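Local coordinates for phosphoribosylaminoimidazole-succinocarboxamide synthase (Pyrococcus horikoshii, PDB 4O7W), which catalyses the ATP-dependent joining of L-aspartate to 5-amino-1-(5-phospho-D-ribosyl)imidazole-4-carboxylate, giving SAICAR in de novo purine biosynthesis, at residues V91-V96 and L171-L176. Residues are numbered along the deposited sequence; the frame is centred on the assembly and turned at random.
Sequences VVRNVV and LVDFKL. With TYD (thymidine-5'-diphosphate), chain B.
Strands 84-93 and 169-180 of the six-stranded antiparallel sheet meet here, and the face carrying V91, R93, D173 and K175 forms the floor of the pocket holding thymidine diphosphate. V92 and F174 make the hydrogen-bonded pair, V92 N to F174 O and F174 N to V92 O, both 3.0 Å. At the corner, V172 O accepts two backbone hydrogen bonds, from N94 N and, on a lone pair, from V95 N. N94 ND2 donates to L171 O at 2.9 Å from above the carbonyl plane, and N94 OD1 is bonded to N157. The bend of R93 at chi3 (71°) turns its guanidinium onto the ligand's alpha-phosphate: NH1, also salt-bridged to E118, donates to O2A, and NH2 to O1A at 2.6 Å. NH2 also forms a salt bridge with D173 OD2 at 3.3 Å, guanidinium and carboxylate planes at right angles, while D173 OD1 accepts the ligand's O3' hydroxyl at 2.7 Å. With alanine replacing this arginine, the alpha-phosphate would probably lose two donors and D173 its cationic mate across the strands, keeping R198. K175 lays CB against N1 of the thymine. On the reverse face V92 CB sits over the F174 ring, 4.0 Å from its centroid, and helix 143-165 packs there through A153 and N157. Strand 111-121 flanks V91 and R93; strand 197-201 brings R198.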
loop_
_atom_site.group_PDB
_atom_site.type_symbol
_atom_site.label_atom_id
_atom_site.label_comp_id
_atom_site.label_asym_id
_atom_site.label_seq_id
_atom_site.Cartn_x
_atom_site.Cartn_y
_atom_site.Cartn_z
ATOM N N VAL A 91 -7.213 8.257 2.935
ATOM C CA VAL A 91 -8.523 7.630 2.857
ATOM C C VAL A 91 -8.835 6.851 4.155
ATOM O O VAL A 91 -8.027 6.035 4.614
ATOM C CB VAL A 91 -8.642 6.731 1.600
ATOM C CG1 VAL A 91 -9.973 6.010 1.596
ATOM C CG2 VAL A 91 -8.482 7.562 0.310
ATOM N N VAL A 92 -9.985 7.139 4.754
ATOM C CA VAL A 92 -10.462 6.422 5.936
ATOM C C VAL A 92 -11.699 5.607 5.530
ATOM O O VAL A 92 -12.556 6.111 4.815
ATOM C CB VAL A 92 -10.829 7.403 7.078
ATOM C CG1 VAL A 92 -11.211 6.650 8.340
ATOM C CG2 VAL A 92 -9.690 8.368 7.361
ATOM N N ARG A 93 -11.760 4.342 5.945
ATOM C CA ARG A 93 -12.813 3.426 5.498
ATOM C C ARG A 93 -13.448 2.692 6.703
ATOM O O ARG A 93 -12.737 2.092 7.510
ATOM C CB ARG A 93 -12.249 2.436 4.451
ATOM C CG ARG A 93 -11.104 3.014 3.591
ATOM C CD ARG A 93 -10.632 2.101 2.451
ATOM N NE ARG A 93 -11.635 2.033 1.399
ATOM C CZ ARG A 93 -11.477 2.385 0.127
ATOM N NH1 ARG A 93 -10.311 2.809 -0.365
ATOM N NH2 ARG A 93 -12.525 2.300 -0.670
ATOM N N ASN A 94 -14.777 2.779 6.825
ATOM C CA ASN A 94 -15.552 2.085 7.873
ATOM C C ASN A 94 -16.275 0.857 7.338
ATOM O O ASN A 94 -16.461 -0.138 8.053
ATOM C CB ASN A 94 -16.577 3.033 8.503
ATOM C CG ASN A 94 -15.938 4.297 9.041
ATOM O OD1 ASN A 94 -15.018 4.229 9.861
ATOM N ND2 ASN A 94 -16.397 5.458 8.563
ATOM N N VAL A 95 -16.697 0.951 6.077
ATOM C CA VAL A 95 -17.469 -0.080 5.412
ATOM C C VAL A 95 -16.807 -0.345 4.056
ATOM O O VAL A 95 -16.373 0.602 3.380
ATOM C CB VAL A 95 -18.929 0.392 5.235
ATOM C CG1 VAL A 95 -19.709 -0.529 4.305
ATOM C CG2 VAL A 95 -19.615 0.497 6.598
ATOM N N VAL A 96 -16.716 -1.620 3.681
ATOM C CA VAL A 96 -16.107 -2.054 2.413
ATOM C C VAL A 96 -16.901 -1.542 1.207
ATOM O O VAL A 96 -18.124 -1.767 1.091
ATOM C CB VAL A 96 -15.945 -3.595 2.370
ATOM C CG1 VAL A 96 -15.437 -4.073 1.012
ATOM C CG2 VAL A 96 -14.998 -4.046 3.478
ATOM N N LEU A 171 -21.466 6.832 7.100
ATOM C CA LEU A 171 -20.231 7.279 6.484
ATOM C C LEU A 171 -19.424 6.036 6.135
ATOM O O LEU A 171 -18.812 5.409 7.001
ATOM C CB LEU A 171 -19.463 8.209 7.419
ATOM C CG LEU A 171 -18.096 8.727 6.941
ATOM C CD1 LEU A 171 -18.222 9.630 5.715
ATOM C CD2 LEU A 171 -17.412 9.451 8.094
ATOM N N VAL A 172 -19.445 5.680 4.858
ATOM C CA VAL A 172 -18.840 4.446 4.392
ATOM C C VAL A 172 -17.307 4.583 4.329
ATOM O O VAL A 172 -16.581 3.747 4.866
ATOM C CB VAL A 172 -19.440 4.056 3.024
ATOM C CG1 VAL A 172 -18.588 3.010 2.304
ATOM C CG2 VAL A 172 -20.880 3.588 3.209
ATOM N N ASP A 173 -16.841 5.652 3.678
ATOM C CA ASP A 173 -15.419 5.989 3.586
ATOM C C ASP A 173 -15.326 7.423 3.103
ATOM O O ASP A 173 -16.355 8.021 2.780
ATOM C CB ASP A 173 -14.665 5.041 2.635
ATOM C CG ASP A 173 -15.237 5.037 1.223
ATOM O OD1 ASP A 173 -15.775 6.060 0.780
ATOM O OD2 ASP A 173 -15.129 4.002 0.542
ATOM N N PHE A 174 -14.112 7.972 3.063
ATOM C CA PHE A 174 -13.902 9.350 2.611
ATOM C C PHE A 174 -12.422 9.643 2.456
ATOM O O PHE A 174 -11.572 8.911 2.981
ATOM C CB PHE A 174 -14.540 10.372 3.580
ATOM C CG PHE A 174 -13.969 10.343 4.984
ATOM C CD1 PHE A 174 -12.992 11.257 5.370
ATOM C CD2 PHE A 174 -14.431 9.426 5.919
ATOM C CE1 PHE A 174 -12.471 11.261 6.658
ATOM C CE2 PHE A 174 -13.910 9.414 7.219
ATOM C CZ PHE A 174 -12.921 10.327 7.587
ATOM N N LYS A 175 -12.124 10.735 1.760
ATOM C CA LYS A 175 -10.754 11.128 1.484
ATOM C C LYS A 175 -10.496 12.532 2.043
ATOM O O LYS A 175 -11.313 13.436 1.871
ATOM C CB LYS A 175 -10.486 11.094 -0.025
ATOM C CG LYS A 175 -9.052 11.461 -0.437
ATOM C CD LYS A 175 -8.881 12.958 -0.697
ATOM C CE LYS A 175 -9.580 13.403 -1.999
ATOM N NZ LYS A 175 -9.716 14.900 -2.053
ATOM N N LEU A 176 -9.361 12.691 2.716
ATOM C CA LEU A 176 -8.888 13.993 3.167
ATOM C C LEU A 176 -7.547 14.345 2.544
ATOM O O LEU A 176 -6.820 13.466 2.044
ATOM C CB LEU A 176 -8.722 14.027 4.687
ATOM C CG LEU A 176 -9.935 13.664 5.548
ATOM C CD1 LEU A 176 -9.493 13.529 7.000
ATOM C CD2 LEU A 176 -11.080 14.657 5.392
HETATM P PA TYD B . -11.731 4.461 -3.359
HETATM O O1A TYD B . -12.722 3.371 -3.084
HETATM O O2A TYD B . -10.310 4.188 -2.914
HETATM O O3A TYD B . -11.619 4.849 -4.912
HETATM P PB TYD B . -12.780 5.037 -6.018
HETATM O O1B TYD B . -13.821 3.974 -5.750
HETATM O O2B TYD B . -13.314 6.431 -5.763
HETATM O O3B TYD B . -12.018 4.930 -7.306
HETATM O "O5'" TYD B . -12.280 5.803 -2.697
HETATM C "C5'" TYD B . -12.432 5.883 -1.289
HETATM C "C4'" TYD B . -13.152 7.166 -0.871
HETATM O "O4'" TYD B . -12.236 8.257 -0.951
HETATM C "C3'" TYD B . -14.358 7.538 -1.740
HETATM O "O3'" TYD B . -15.315 8.172 -0.898
HETATM C "C2'" TYD B . -13.840 8.578 -2.707
HETATM C "C1'" TYD B . -12.675 9.199 -1.941
HETATM N N1 TYD B . -11.536 9.521 -2.808
HETATM C C2 TYD B . -11.520 10.743 -3.548
HETATM O O2 TYD B . -12.470 11.540 -3.463
HETATM N N3 TYD B . -10.473 11.051 -4.330
HETATM C C4 TYD B . -9.413 10.218 -4.413
HETATM O O4 TYD B . -8.439 10.514 -5.124
HETATM C C5 TYD B . -9.380 8.943 -3.639
HETATM C C5M TYD B . -8.203 7.986 -3.706
HETATM C C6 TYD B . -10.491 8.663 -2.852
HETATM O O HOH W 1 -14.423 1.568 1.754
#